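Local structure of first ORF in transposon ISC1904 (3ILX) at residues 6-11 against 38-43; 45-50 against 74-79; 67-72 against 94-99. The protein probably takes part in DNA binding and strand exchange during transposition, this piece being the resolvase-type domain of a longer serine-recombinase-like protein. One frame throughout, in Å; residues are numbered along the deposited sequence.

Contact 1 of 3, residues 6-11 against 38-43; sequences ILYARV and ITDIGS
Tyr-8 and Asp-40 meet through their polar ends across two parallel strands, on the face of the sheet that also bears Arg-10 and Ile-38. Tyr-8 is paired with Ile-38 rather than with Asp-40, and the phenol bridges the offset: CG lies anti to the backbone N (chi1 -179°), which sends it forward toward Asp-40. Tyr-8 OH donates a short bond of 2.5 Å to Asp-40 OD2, which lies in the ring plane and accepts through its anti lone pair, ring and carboxylate being turned 63° from each other. Behind this bond the ring's CD1 packs on Ile-38 CG2 at 3.7 Å, and Ile-38 CD1 meets Ile-6 CG2 at 3.9 Å. Arg-10 turns along the same face. Its chain bends at chi3 (45°), which places NE; NH1 meets Gly-42 O at 2.8 Å, in the guanidinium plane and on a carbonyl lone pair, while NH2 forms a salt bridge with Glu-107. Five backbone hydrogen bonds, the first Ile-38 N to Leu-7 O and the last Gly-42 N to Val-11 O, fix the strands beneath. Tyr-8 OH also accepts from Arg-49 NH2, and Asp-40 OD1 takes the N-H of Gly-51 near the start of helix 50-60. A phenylalanine at Tyr-8 would probably leave Asp-40 OD2 and Arg-49 NH2 each without this partner and the carboxylate less firmly oriented. Tyr-8, Arg-10 and Ser-12 fit the Tyr-x-Arg-x-Ser signature of serine recombinases, and the chemistry implies a buried polar cluster in which Tyr-8 OH links the Asp-40 carboxylate to the Arg-49 guanidinium, while Gly-42 O and Glu-107 hold Arg-10 separately.

Contact 2 of 3, residues 45-50 against 74-79; sequences LNMKRK and RLVRFG
Arg-49 grips Leu-75 O end-on, NH1 at 2.9 Å and NH2 at 2.8 Å, so that one backbone oxygen takes two N-H groups. That oxygen lies close to the guanidinium plane, and Val-76 CG1 approaches the edge of the same group, 3.9 Å from NH1. A second, apolar patch lies alongside: Leu-45 CD2 sits at the edge of the Phe-78 ring, 3.7 Å from its CD2, the two side chains pointing the same way. Selenomethionine Met-47 adds its CE against Val-76 CG1 at 4.2 Å.

What sets Arg-49 in place is the type I turn from Asn-46 to Arg-49. NE returns to Asn-46 O at 3.0 Å, and an Asx turn, in which Asn-46 OD1 accepts from Lys-48 N at 2.8 Å, braces the chain between. Further out, Phe-52 makes a cation-pi contact with the guanidinium. Leu-45 and Phe-78 both pack on helix 105-125, and Phe-78 also stacks on Phe-78 of the second subunit. The chemistry implies a division of labour: in-plane bonds on separate edges, NH1 and NH2 to Leu-75 O and NE to Asn-46 O, would hold the guanidinium's rotation and tie the loop before helix 50-60 to the short helix 72-75, while the apolar side chains extend the contact to the dimer interface.

Contact 3 of 3, residues 67-72 against 94-99; sequences VITAYP and IVVLNQ
Strands 67-69 and 94-96 run parallel, their axes 4.7 Å apart at an angle of 20°, with Val-95 N bonded to Val-67 O at 2.7 Å and Val-95 O accepting from Thr-69 N at 2.9 Å. The pairing outlasts the strands, for Leu-97 N reaches Thr-69 O and Asn-98 N reaches Ala-70 O, the last donor tilted 28° from the carbonyl plane. On one face Ile-68 lies beside Val-95, its CG1 4.0 Å from Val-95 CB, and pointing the same way. Its other branch, CG2, turns to Leu-97 and meets CD2 at 3.7 Å, the two side chains crossing obliquely. Leu-97 in turn lies against Tyr-26 and Leu-27 of helix 19-30. On the opposite face Thr-69 divides its two branches. With OG1 anti to the backbone N (chi1 -164°), the hydroxyl bonds to Tyr-8 O of the next strand, whereas CG2 packs alongside Val-96 CG1 at 3.8 Å. That same methyl of Val-96 receives Pro-72, whose ring comes across at about a right angle with Pro-72 CG 3.8 Å from Val-96 CG1. Pro-72 CD also sits 3.4 Å from Asn-98 O, so the ring is wedged between the valine and the backbone that follows it. Phe-80, at the start of helix 80-89, packs on Pro-72, Ile-94 and Val-96; that helix is the main one of the beta-alpha-beta crossover joining the two strands, after the short helix 72-75. The contact is thus the edge pairing of a parallel alpha/beta sheet. Its chemistry is simple: main-chain bonds set the register, aliphatic side chains meet helix 19-30 on the Ile-68 and Leu-97 side and helix 80-89 on the Val-96 side, and the threonine hydroxyl adds a side-chain bond to the backbone bonds that already join strand 64-69 to strand 4-11.

Overall arrangement
All three contacts lie within one resolvase-type domain. Contacts 1 and 3 belong to a single parallel sheet of order 36-41, 4-11, 64-69, 93-96: each joins an edge strand to an inner one, their centres are about 12 Å apart, and the inner strands are themselves neighbours. Contact 2 sits about 10 Å from the centre of contact 1 and 14 Å from that of contact 3, between the loop after strand 36-41 and the short helix 72-75 with the turn after it. Along the chain contact 1 closes before the others open, while segments of 2 and 3 alternate. Segments leading from the strands meet beside helix 105-125 and the second subunit, consistent with a dimeric serine-recombinase domain.

Contact 1 of 3, residues 6-11 against 38-43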
loop_
_atom_site.group_PDB
_atom_site.type_symbol
_atom_site.label_atom_id
_atom_site.label_comp_id
_atom_site.label_asym_id
_atom_site.label_seq_id
_atom_site.Cartn_x
_atom_site.Cartn_y
_atom_site.Cartn_z
ATOM N N ILE A 6 13.035 -6.067 -17.124
ATOM C CA ILE A 6 12.965 -4.639 -16.832
ATOM C C ILE A 6 13.646 -4.278 -15.514
ATOM O O ILE A 6 13.369 -4.895 -14.455
ATOM C CB ILE A 6 11.495 -4.195 -16.726
ATOM C CG1 ILE A 6 10.715 -4.547 -18.015
ATOM C CG2 ILE A 6 11.391 -2.697 -16.454
ATOM C CD1 ILE A 6 9.210 -4.097 -17.953
ATOM N N LEU A 7 14.509 -3.267 -15.563
ATOM C CA LEU A 7 15.097 -2.687 -14.362
ATOM C C LEU A 7 14.245 -1.502 -13.910
ATOM O O LEU A 7 13.879 -0.644 -14.707
ATOM C CB LEU A 7 16.528 -2.245 -14.625
ATOM C CG LEU A 7 17.402 -3.269 -15.343
ATOM C CD1 LEU A 7 18.785 -2.718 -15.562
ATOM C CD2 LEU A 7 17.466 -4.574 -14.561
ATOM N N TYR A 8 13.906 -1.476 -12.629
ATOM C CA TYR A 8 13.132 -0.364 -12.125
ATOM C C TYR A 8 13.948 0.380 -11.072
ATOM O O TYR A 8 14.405 -0.210 -10.099
ATOM C CB TYR A 8 11.790 -0.807 -11.550
ATOM C CG TYR A 8 11.029 0.416 -11.075
ATOM C CD1 TYR A 8 10.278 1.163 -11.961
ATOM C CD2 TYR A 8 11.139 0.871 -9.754
ATOM C CE1 TYR A 8 9.615 2.302 -11.561
ATOM C CE2 TYR A 8 10.454 2.025 -9.333
ATOM C CZ TYR A 8 9.707 2.733 -10.237
ATOM O OH TYR A 8 9.018 3.885 -9.826
ATOM N N ALA A 9 14.130 1.680 -11.260
ATOM C CA ALA A 9 14.911 2.445 -10.296
ATOM C C ALA A 9 14.140 3.692 -9.888
ATOM O O ALA A 9 13.437 4.263 -10.697
ATOM C CB ALA A 9 16.266 2.836 -10.880
ATOM N N ARG A 10 14.309 4.122 -8.643
ATOM C CA ARG A 10 13.556 5.252 -8.110
ATOM C C ARG A 10 14.343 5.953 -7.002
ATOM O O ARG A 10 14.943 5.297 -6.151
ATOM C CB ARG A 10 12.190 4.763 -7.533
ATOM C CG ARG A 10 11.174 5.913 -7.171
ATOM C CD ARG A 10 10.086 5.510 -6.141
ATOM N NE ARG A 10 10.622 4.760 -4.971
ATOM C CZ ARG A 10 11.049 5.334 -3.855
ATOM N NH1 ARG A 10 11.055 6.675 -3.733
ATOM N NH2 ARG A 10 11.532 4.573 -2.878
ATOM N N VAL A 11 14.318 7.278 -7.012
ATOM C CA VAL A 11 14.740 8.085 -5.875
ATOM C C VAL A 11 13.638 9.107 -5.562
ATOM O O VAL A 11 12.889 9.540 -6.457
ATOM C CB VAL A 11 16.116 8.809 -6.129
ATOM C CG1 VAL A 11 17.261 7.789 -6.357
ATOM C CG2 VAL A 11 16.027 9.780 -7.301
ATOM N N ILE A 38 13.236 1.564 -16.507
ATOM C CA ILE A 38 12.161 2.503 -16.231
ATOM C C ILE A 38 12.547 3.169 -14.927
ATOM O O ILE A 38 12.940 2.466 -13.964
ATOM C CB ILE A 38 10.821 1.765 -16.009
ATOM C CG1 ILE A 38 10.261 1.200 -17.317
ATOM C CG2 ILE A 38 9.792 2.674 -15.308
ATOM C CD1 ILE A 38 9.032 0.306 -17.103
ATOM N N THR A 39 12.481 4.500 -14.887
ATOM C CA THR A 39 12.870 5.226 -13.666
ATOM C C THR A 39 11.810 6.239 -13.258
ATOM O O THR A 39 10.992 6.640 -14.073
ATOM C CB THR A 39 14.200 5.987 -13.829
ATOM O OG1 THR A 39 14.056 7.011 -14.820
ATOM C CG2 THR A 39 15.333 5.049 -14.268
ATOM N N ASP A 40 11.822 6.618 -11.983
ATOM C CA ASP A 40 10.902 7.605 -11.455
ATOM C C ASP A 40 11.648 8.422 -10.419
ATOM O O ASP A 40 12.501 7.883 -9.675
ATOM C CB ASP A 40 9.749 6.897 -10.730
ATOM C CG ASP A 40 8.580 6.569 -11.651
ATOM O OD1 ASP A 40 8.205 7.436 -12.457
ATOM O OD2 ASP A 40 7.988 5.465 -11.535
ATOM N N ILE A 41 11.307 9.699 -10.351
ATOM C CA ILE A 41 11.746 10.544 -9.262
ATOM C C ILE A 41 10.472 10.905 -8.525
ATOM O O ILE A 41 9.612 11.588 -9.063
ATOM C CB ILE A 41 12.444 11.840 -9.734
ATOM C CG1 ILE A 41 13.673 11.503 -10.602
ATOM C CG2 ILE A 41 12.757 12.762 -8.533
ATOM C CD1 ILE A 41 14.192 12.673 -11.480
ATOM N N GLY A 42 10.372 10.431 -7.291
ATOM C CA GLY A 42 9.215 10.669 -6.453
ATOM C C GLY A 42 9.203 9.596 -5.391
ATOM O O GLY A 42 10.043 8.716 -5.390
ATOM N N SER A 43 8.221 9.690 -4.505
ATOM C CA SER A 43 8.063 8.829 -3.355
ATOM C C SER A 43 7.456 7.489 -3.756
ATOM O O SER A 43 6.667 7.401 -4.701
ATOM C CB SER A 43 7.170 9.548 -2.320
ATOM O OG SER A 43 6.802 8.693 -1.251
#

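Contact 2 of 3, residues 45-50 against 74-79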
loop_
_atom_site.group_PDB
_atom_site.type_symbol
_atom_site.label_atom_id
_atom_site.label_comp_id
_atom_site.label_asym_id
_atom_site.label_seq_id
_atom_site.Cartn_x
_atom_site.Cartn_y
_atom_site.Cartn_z
ATOM N N LEU A 45 5.256 6.241 -2.061
ATOM C CA LEU A 45 3.846 6.465 -1.750
ATOM C C LEU A 45 3.064 7.030 -2.939
ATOM O O LEU A 45 1.830 7.042 -2.912
ATOM C CB LEU A 45 3.699 7.482 -0.601
ATOM C CG LEU A 45 4.025 6.972 0.796
ATOM C CD1 LEU A 45 4.139 8.126 1.752
ATOM C CD2 LEU A 45 2.915 6.009 1.258
ATOM N N ASN A 46 3.769 7.567 -3.940
ATOM C CA ASN A 46 3.078 8.320 -5.015
ATOM C C ASN A 46 2.530 7.338 -6.065
ATOM O O ASN A 46 3.286 6.706 -6.821
ATOM C CB ASN A 46 4.003 9.382 -5.613
ATOM C CG ASN A 46 3.382 10.140 -6.809
ATOM O OD1 ASN A 46 2.247 9.895 -7.221
ATOM N ND2 ASN A 46 4.154 11.062 -7.367
HETATM N N MSE A 47 1.216 7.169 -6.048
HETATM C CA MSE A 47 0.531 6.208 -6.923
HETATM C C MSE A 47 0.338 6.746 -8.368
HETATM O O MSE A 47 -0.176 6.030 -9.243
HETATM C CB MSE A 47 -0.818 5.813 -6.319
HETATM C CG MSE A 47 -0.740 5.214 -4.934
HETATM SE SE MSE A 47 -0.111 3.416 -5.114
HETATM C CE MSE A 47 1.821 3.741 -5.080
ATOM N N LYS A 48 0.774 7.985 -8.609
ATOM C CA LYS A 48 0.731 8.578 -9.946
ATOM C C LYS A 48 2.072 8.553 -10.692
ATOM O O LYS A 48 2.163 9.049 -11.818
ATOM C CB LYS A 48 0.148 10.000 -9.883
ATOM C CG LYS A 48 -1.271 10.038 -9.327
ATOM C CD LYS A 48 -1.819 11.482 -9.109
ATOM C CE LYS A 48 -3.147 11.438 -8.374
ATOM N NZ LYS A 48 -4.077 12.626 -8.582
ATOM N N ARG A 49 3.109 7.960 -10.086
ATOM C CA ARG A 49 4.406 7.823 -10.775
ATOM C C ARG A 49 4.212 7.215 -12.182
ATOM O O ARG A 49 3.683 6.101 -12.321
ATOM C CB ARG A 49 5.342 6.912 -9.981
ATOM C CG ARG A 49 6.130 7.551 -8.833
ATOM C CD ARG A 49 6.932 6.461 -8.082
ATOM N NE ARG A 49 6.025 5.616 -7.335
ATOM C CZ ARG A 49 6.231 4.332 -7.060
ATOM N NH1 ARG A 49 5.332 3.672 -6.351
ATOM N NH2 ARG A 49 7.310 3.693 -7.491
ATOM N N LYS A 50 4.636 7.936 -13.214
ATOM C CA LYS A 50 4.485 7.468 -14.613
ATOM C C LYS A 50 5.203 6.176 -14.890
ATOM O O LYS A 50 4.669 5.305 -15.568
ATOM C CB LYS A 50 5.067 8.474 -15.590
ATOM C CG LYS A 50 4.852 9.884 -15.173
ATOM C CD LYS A 50 3.520 10.413 -15.625
ATOM C CE LYS A 50 3.644 11.931 -15.780
ATOM N NZ LYS A 50 2.333 12.652 -15.717
ATOM N N ARG A 74 12.014 0.395 -3.250
ATOM C CA ARG A 74 12.115 1.077 -4.541
ATOM C C ARG A 74 10.780 1.053 -5.295
ATOM O O ARG A 74 10.391 2.062 -5.916
ATOM C CB ARG A 74 13.229 0.490 -5.408
ATOM C CG ARG A 74 14.668 0.678 -4.822
ATOM C CD ARG A 74 14.951 2.172 -4.543
ATOM N NE ARG A 74 14.522 2.595 -3.207
ATOM C CZ ARG A 74 14.614 3.846 -2.745
ATOM N NH1 ARG A 74 15.076 4.828 -3.540
ATOM N NH2 ARG A 74 14.236 4.123 -1.486
ATOM N N LEU A 75 10.075 -0.072 -5.243
ATOM C CA LEU A 75 8.788 -0.185 -5.967
ATOM C C LEU A 75 7.667 0.562 -5.285
ATOM O O LEU A 75 6.965 1.353 -5.925
ATOM C CB LEU A 75 8.377 -1.659 -6.228
ATOM C CG LEU A 75 9.087 -2.203 -7.478
ATOM C CD1 LEU A 75 9.092 -3.763 -7.517
ATOM C CD2 LEU A 75 8.506 -1.575 -8.773
ATOM N N VAL A 76 7.459 0.280 -4.002
ATOM C CA VAL A 76 6.379 0.899 -3.229
ATOM C C VAL A 76 6.751 0.935 -1.766
ATOM O O VAL A 76 7.577 0.121 -1.299
ATOM C CB VAL A 76 5.021 0.111 -3.315
ATOM C CG1 VAL A 76 4.313 0.359 -4.643
ATOM C CG2 VAL A 76 5.235 -1.393 -3.076
ATOM N N ARG A 77 6.127 1.845 -1.035
ATOM C CA ARG A 77 6.267 1.885 0.426
ATOM C C ARG A 77 5.290 0.900 1.090
ATOM O O ARG A 77 5.595 0.336 2.116
ATOM C CB ARG A 77 6.032 3.325 0.915
ATOM C CG ARG A 77 5.927 3.558 2.443
ATOM C CD ARG A 77 7.215 3.246 3.165
ATOM N NE ARG A 77 8.321 4.054 2.643
ATOM C CZ ARG A 77 9.592 3.649 2.539
ATOM N NH1 ARG A 77 9.984 2.426 2.940
ATOM N NH2 ARG A 77 10.493 4.483 2.019
ATOM N N PHE A 78 4.106 0.724 0.517
ATOM C CA PHE A 78 3.114 -0.230 1.058
ATOM C C PHE A 78 2.647 -1.078 -0.099
ATOM O O PHE A 78 2.586 -0.565 -1.209
ATOM C CB PHE A 78 1.871 0.513 1.599
ATOM C CG PHE A 78 2.133 1.293 2.863
ATOM C CD1 PHE A 78 2.296 0.624 4.089
ATOM C CD2 PHE A 78 2.231 2.679 2.824
ATOM C CE1 PHE A 78 2.556 1.344 5.284
ATOM C CE2 PHE A 78 2.494 3.434 4.008
ATOM C CZ PHE A 78 2.660 2.761 5.241
ATOM N N GLY A 79 2.263 -2.331 0.163
ATOM C CA GLY A 79 1.595 -3.173 -0.846
ATOM C C GLY A 79 2.553 -3.964 -1.711
ATOM O O GLY A 79 2.148 -4.580 -2.721
#

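Contact 3 of 3, residues 67-72 against 94-99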
loop_
_atom_site.group_PDB
_atom_site.type_symbol
_atom_site.label_atom_id
_atom_site.label_comp_id
_atom_site.label_asym_id
_atom_site.label_seq_id
_atom_site.Cartn_x
_atom_site.Cartn_y
_atom_site.Cartn_z
ATOM N N VAL A 67 11.131 -8.209 -13.227
ATOM C CA VAL A 67 11.462 -6.832 -12.837
ATOM C C VAL A 67 12.571 -6.922 -11.794
ATOM O O VAL A 67 12.402 -7.629 -10.795
ATOM C CB VAL A 67 10.303 -6.116 -12.134
ATOM C CG1 VAL A 67 10.687 -4.646 -11.823
ATOM C CG2 VAL A 67 8.998 -6.230 -12.948
ATOM N N ILE A 68 13.667 -6.203 -12.015
ATOM C CA ILE A 68 14.774 -6.148 -11.057
ATOM C C ILE A 68 14.847 -4.743 -10.430
ATOM O O ILE A 68 14.757 -3.724 -11.113
ATOM C CB ILE A 68 16.115 -6.574 -11.674
ATOM C CG1 ILE A 68 16.012 -8.002 -12.270
ATOM C CG2 ILE A 68 17.247 -6.522 -10.615
ATOM C CD1 ILE A 68 15.780 -8.047 -13.717
ATOM N N THR A 69 14.929 -4.718 -9.105
ATOM C CA THR A 69 14.989 -3.459 -8.382
ATOM C C THR A 69 16.007 -3.646 -7.261
ATOM O O THR A 69 16.364 -4.804 -6.920
ATOM C CB THR A 69 13.529 -2.976 -7.983
ATOM O OG1 THR A 69 13.550 -1.597 -7.608
ATOM C CG2 THR A 69 12.934 -3.828 -6.890
ATOM N N ALA A 70 16.555 -2.538 -6.748
ATOM C CA ALA A 70 17.620 -2.619 -5.730
ATOM C C ALA A 70 17.174 -3.240 -4.389
ATOM O O ALA A 70 17.906 -4.029 -3.760
ATOM C CB ALA A 70 18.250 -1.235 -5.513
ATOM N N TYR A 71 15.982 -2.851 -3.949
ATOM C CA TYR A 71 15.326 -3.412 -2.770
ATOM C C TYR A 71 13.815 -3.115 -2.832
ATOM O O TYR A 71 13.364 -2.301 -3.679
ATOM C CB TYR A 71 15.997 -2.938 -1.457
ATOM C CG TYR A 71 16.437 -1.486 -1.473
ATOM C CD1 TYR A 71 15.546 -0.476 -1.088
ATOM C CD2 TYR A 71 17.733 -1.115 -1.873
ATOM C CE1 TYR A 71 15.929 0.859 -1.080
ATOM C CE2 TYR A 71 18.114 0.237 -1.897
ATOM C CZ TYR A 71 17.190 1.214 -1.504
ATOM O OH TYR A 71 17.505 2.567 -1.491
ATOM N N PRO A 72 13.022 -3.782 -1.960
ATOM C CA PRO A 72 11.563 -3.738 -2.159
ATOM C C PRO A 72 10.944 -2.316 -2.153
ATOM O O PRO A 72 10.063 -2.026 -3.003
ATOM C CB PRO A 72 11.016 -4.612 -1.003
ATOM C CG PRO A 72 12.204 -5.622 -0.720
ATOM C CD PRO A 72 13.423 -4.727 -0.889
ATOM N N ILE A 94 9.422 -10.555 -9.411
ATOM C CA ILE A 94 10.121 -9.350 -8.983
ATOM C C ILE A 94 11.369 -9.863 -8.309
ATOM O O ILE A 94 11.265 -10.701 -7.431
ATOM C CB ILE A 94 9.340 -8.547 -7.958
ATOM C CG1 ILE A 94 8.108 -7.896 -8.582
ATOM C CG2 ILE A 94 10.191 -7.438 -7.357
ATOM C CD1 ILE A 94 6.964 -7.849 -7.551
ATOM N N VAL A 95 12.524 -9.359 -8.732
ATOM C CA VAL A 95 13.813 -9.639 -8.096
ATOM C C VAL A 95 14.292 -8.379 -7.391
ATOM O O VAL A 95 14.307 -7.283 -7.983
ATOM C CB VAL A 95 14.897 -10.092 -9.105
ATOM C CG1 VAL A 95 16.258 -10.458 -8.363
ATOM C CG2 VAL A 95 14.392 -11.264 -9.889
ATOM N N VAL A 96 14.632 -8.526 -6.117
ATOM C CA VAL A 96 15.193 -7.439 -5.332
ATOM C C VAL A 96 16.628 -7.860 -5.075
ATOM O O VAL A 96 16.882 -9.020 -4.704
ATOM C CB VAL A 96 14.367 -7.137 -4.020
ATOM C CG1 VAL A 96 12.960 -6.597 -4.346
ATOM C CG2 VAL A 96 14.197 -8.372 -3.146
ATOM N N LEU A 97 17.585 -6.976 -5.339
ATOM C CA LEU A 97 18.996 -7.353 -5.197
ATOM C C LEU A 97 19.365 -7.451 -3.730
ATOM O O LEU A 97 20.311 -8.136 -3.352
ATOM C CB LEU A 97 19.926 -6.349 -5.884
ATOM C CG LEU A 97 19.755 -6.172 -7.390
ATOM C CD1 LEU A 97 20.815 -5.197 -7.878
ATOM C CD2 LEU A 97 19.836 -7.500 -8.120
ATOM N N ASN A 98 18.624 -6.736 -2.905
ATOM C CA ASN A 98 18.743 -6.928 -1.490
ATOM C C ASN A 98 17.337 -7.015 -0.868
ATOM O O ASN A 98 16.440 -6.233 -1.225
ATOM C CB ASN A 98 19.583 -5.806 -0.873
ATOM C CG ASN A 98 20.169 -6.204 0.473
ATOM O OD1 ASN A 98 19.435 -6.478 1.443
ATOM N ND2 ASN A 98 21.495 -6.268 0.538
ATOM N N GLN A 99 17.160 -7.990 0.037
ATOM C CA GLN A 99 15.893 -8.195 0.751
ATOM C C GLN A 99 15.555 -7.001 1.644
ATOM O O GLN A 99 14.400 -6.605 1.741
ATOM C CB GLN A 99 15.940 -9.494 1.597
ATOM C CG GLN A 99 15.871 -10.791 0.748
ATOM C CD GLN A 99 14.514 -10.963 0.057
ATOM O OE1 GLN A 99 13.473 -10.870 0.698
ATOM N NE2 GLN A 99 14.524 -11.221 -1.251
#